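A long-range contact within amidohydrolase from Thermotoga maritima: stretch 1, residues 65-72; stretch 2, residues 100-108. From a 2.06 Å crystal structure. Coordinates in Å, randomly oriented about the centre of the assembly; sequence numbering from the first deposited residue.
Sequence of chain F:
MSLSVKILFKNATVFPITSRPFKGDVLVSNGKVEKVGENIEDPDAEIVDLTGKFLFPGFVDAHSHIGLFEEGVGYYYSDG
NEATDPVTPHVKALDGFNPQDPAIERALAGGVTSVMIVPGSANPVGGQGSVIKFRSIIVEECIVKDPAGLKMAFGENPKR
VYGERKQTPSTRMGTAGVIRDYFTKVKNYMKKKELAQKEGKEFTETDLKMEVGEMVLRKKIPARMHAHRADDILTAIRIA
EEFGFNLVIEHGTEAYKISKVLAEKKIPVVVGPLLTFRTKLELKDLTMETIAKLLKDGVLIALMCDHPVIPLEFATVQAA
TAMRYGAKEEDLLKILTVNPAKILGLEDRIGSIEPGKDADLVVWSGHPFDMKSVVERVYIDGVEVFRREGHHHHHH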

# COMPACT_ATOMS: atom_id res chain seq x y z
N HIS F 65 9.43 -1.66 -33.35
CA HIS F 65 8.63 -0.75 -32.56
C HIS F 65 8.96 0.72 -32.83
O HIS F 65 8.54 1.59 -32.09
N ILE F 66 9.66 1.00 -33.93
CA ILE F 66 9.93 2.38 -34.33
C ILE F 66 8.62 3.16 -34.43
O ILE F 66 7.59 2.61 -34.83
N GLY F 67 8.65 4.42 -34.04
CA GLY F 67 7.44 5.23 -34.03
C GLY F 67 6.53 4.98 -32.84
O GLY F 67 5.78 5.87 -32.44
N LEU F 68 6.59 3.77 -32.27
CA LEU F 68 5.80 3.43 -31.07
C LEU F 68 6.49 3.84 -29.77
O LEU F 68 5.84 4.25 -28.80
N PHE F 69 7.80 3.66 -29.74
CA PHE F 69 8.63 3.97 -28.59
C PHE F 69 9.51 5.14 -29.05
O PHE F 69 10.63 4.93 -29.51
N GLU F 70 8.98 6.35 -28.98
CA GLU F 70 9.64 7.55 -29.54
C GLU F 70 11.05 7.70 -28.99
O GLU F 70 11.29 7.44 -27.80
N GLU F 71 11.99 8.11 -29.84
CA GLU F 71 13.37 8.26 -29.41
C GLU F 71 13.61 9.61 -28.75
O GLU F 71 13.01 10.62 -29.13
N GLY F 72 14.48 9.60 -27.73
CA GLY F 72 14.93 10.81 -27.07
C GLY F 72 13.93 11.46 -26.11
O GLY F 72 14.00 12.67 -25.92
N GLN F 100 6.79 11.39 -36.90
CA GLN F 100 7.83 12.37 -36.60
C GLN F 100 8.87 11.88 -35.60
O GLN F 100 9.74 12.65 -35.20
N ASP F 101 8.78 10.63 -35.16
CA ASP F 101 9.79 10.06 -34.28
C ASP F 101 11.14 10.33 -34.95
O ASP F 101 11.31 9.98 -36.11
N PRO F 102 12.09 10.98 -34.25
CA PRO F 102 13.40 11.26 -34.87
C PRO F 102 14.21 10.02 -35.24
O PRO F 102 15.17 10.12 -36.02
N ALA F 103 13.83 8.86 -34.69
CA ALA F 103 14.46 7.60 -35.08
C ALA F 103 14.24 7.29 -36.57
O ALA F 103 15.00 6.53 -37.16
N ILE F 104 13.20 7.88 -37.16
CA ILE F 104 12.79 7.56 -38.53
C ILE F 104 13.72 8.14 -39.59
O ILE F 104 14.09 7.43 -40.53
N GLU F 105 14.13 9.40 -39.43
CA GLU F 105 15.11 9.99 -40.33
C GLU F 105 16.45 9.25 -40.16
O GLU F 105 17.24 9.12 -41.09
N ARG F 106 16.69 8.75 -38.95
CA ARG F 106 17.90 8.00 -38.65
C ARG F 106 17.86 6.62 -39.31
O ARG F 106 18.88 6.13 -39.78
N ALA F 107 16.67 6.01 -39.38
CA ALA F 107 16.51 4.70 -40.06
C ALA F 107 16.73 4.80 -41.59
O ALA F 107 17.36 3.93 -42.19
N LEU F 108 16.20 5.87 -42.18
CA LEU F 108 16.46 6.20 -43.58
C LEU F 108 17.96 6.41 -43.83
O LEU F 108 18.50 5.89 -44.80

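Asp101, Glu71 and Ile66 dominate the contact between the irregular loop 65-72 and the segment 100-108, which turns into a helix. Asp101 points toward the loop from just before the turn that leads into the helix, its chi1 t, and is buried, and its carboxylate accepts from three backbone amides and a water. Asp101 OD1 accepts from Glu71 N across the contact (3.0 Å, nearly linear at 168°) and from Ala103 N within its own stretch (3.0 Å), the latter a capping bond; one oxygen thus ties that turn to the loop. Asp101 OD2 accepts from Gly67 N (3.0 Å, 144°) and from water 1, whose oxygen lies 2.5 Å from Asp101 OD2 and 2.7 Å from Phe69 O. The water donates to both and so links the carboxylate to a loop carbonyl, while the CA-to-CB bond of Phe69 points away. Gly67 has a phi of 79°, a value that by itself favours glycine.

Glu71, with the largest covered area, points toward the helix, extended with chi1 and chi2 both t. Glu71 OE1 forms a salt bridge with Arg106 NH1 at 3.1 Å, although the hydrogen bond within it is weak (139°). Arg106 also points toward the loop, reaching OE1 with chi1 m and chi2 and chi3 t. The same Glu71 OE1 lies 3.3 Å from Ala103 CB, whereas OE2 is satisfied elsewhere in the structure. Pro102 flanks this residue, its CG 3.7 Å from Glu71 O.

Ile66 supplies the apolar part. Its CA-to-CB bond runs sideways, but with chi1 and chi2 both t the end of the chain comes nearer the helix. There Ile66 CD1 packs 3.7 Å from Ala103 CB and 4.0 Å from Ala107 CB, two small side chains one turn apart, and Ile66 CG1 meets Ile104 CG1 at 3.9 Å.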

# COMPACT_ATOMS: atom_id res chain seq x y z
CB HIS F 65 8.71 -1.10 -31.07
CG HIS F 65 8.60 -2.57 -30.81
ND1 HIS F 65 7.42 -3.27 -31.01
CD2 HIS F 65 9.51 -3.49 -30.40
CE1 HIS F 65 7.61 -4.55 -30.71
NE2 HIS F 65 8.87 -4.71 -30.33
CB ILE F 66 10.76 2.48 -35.64
CG1 ILE F 66 11.32 3.90 -35.82
CG2 ILE F 66 9.92 2.03 -36.88
CD1 ILE F 66 12.59 3.98 -36.66
CB LEU F 68 5.50 1.92 -30.99
CG LEU F 68 4.49 1.29 -31.94
CD1 LEU F 68 4.24 -0.15 -31.52
CD2 LEU F 68 3.18 2.04 -31.89
CB PHE F 69 9.45 2.71 -28.26
CG PHE F 69 10.20 2.77 -26.96
CD1 PHE F 69 10.76 3.95 -26.50
CD2 PHE F 69 10.38 1.59 -26.22
CE1 PHE F 69 11.47 3.99 -25.29
CE2 PHE F 69 11.10 1.62 -25.03
CZ PHE F 69 11.65 2.82 -24.56
CB GLU F 70 8.81 8.83 -29.23
CG GLU F 70 9.37 10.11 -29.90
CD GLU F 70 8.67 11.41 -29.50
OE1 GLU F 70 7.66 11.42 -28.77
OE2 GLU F 70 9.17 12.47 -29.94
CB GLU F 71 14.35 8.04 -30.57
CG GLU F 71 15.85 8.08 -30.13
CD GLU F 71 16.81 7.51 -31.18
OE1 GLU F 71 16.44 7.48 -32.38
OE2 GLU F 71 17.94 7.09 -30.83
CB GLN F 100 7.24 13.67 -36.09
CG GLN F 100 6.07 14.19 -36.91
CD GLN F 100 5.45 15.39 -36.23
OE1 GLN F 100 5.92 16.52 -36.42
NE2 GLN F 100 4.43 15.15 -35.40
CB ASP F 101 9.52 8.56 -34.10
CG ASP F 101 10.58 7.83 -33.27
OD1 ASP F 101 11.56 8.44 -32.76
OD2 ASP F 101 10.43 6.60 -33.15
CB PRO F 102 14.15 12.08 -33.81
CG PRO F 102 13.37 11.92 -32.53
CD PRO F 102 11.96 11.57 -32.90
CB ALA F 103 13.92 6.45 -34.22
CB ILE F 104 11.30 7.93 -38.78
CG1 ILE F 104 10.40 6.92 -38.03
CG2 ILE F 104 10.96 7.92 -40.31
CD1 ILE F 104 8.94 7.32 -37.88
CB GLU F 105 15.27 11.50 -40.06
CG GLU F 105 15.95 12.27 -41.16
CD GLU F 105 15.01 12.65 -42.32
OE1 GLU F 105 13.85 12.18 -42.37
OE2 GLU F 105 15.46 13.44 -43.19
CB ARG F 106 18.11 7.88 -37.14
CG ARG F 106 18.49 9.21 -36.47
CD ARG F 106 18.55 9.07 -34.95
NE ARG F 106 18.97 10.32 -34.32
CZ ARG F 106 18.33 10.97 -33.34
NH1 ARG F 106 17.21 10.49 -32.81
NH2 ARG F 106 18.83 12.10 -32.88
CB ALA F 107 15.16 4.10 -39.75
CB LEU F 108 15.64 7.43 -44.00
CG LEU F 108 14.10 7.26 -44.06
CD1 LEU F 108 13.39 8.62 -44.16
CD2 LEU F 108 13.67 6.36 -45.23
O HOH W 1 11.86 5.00 -31.89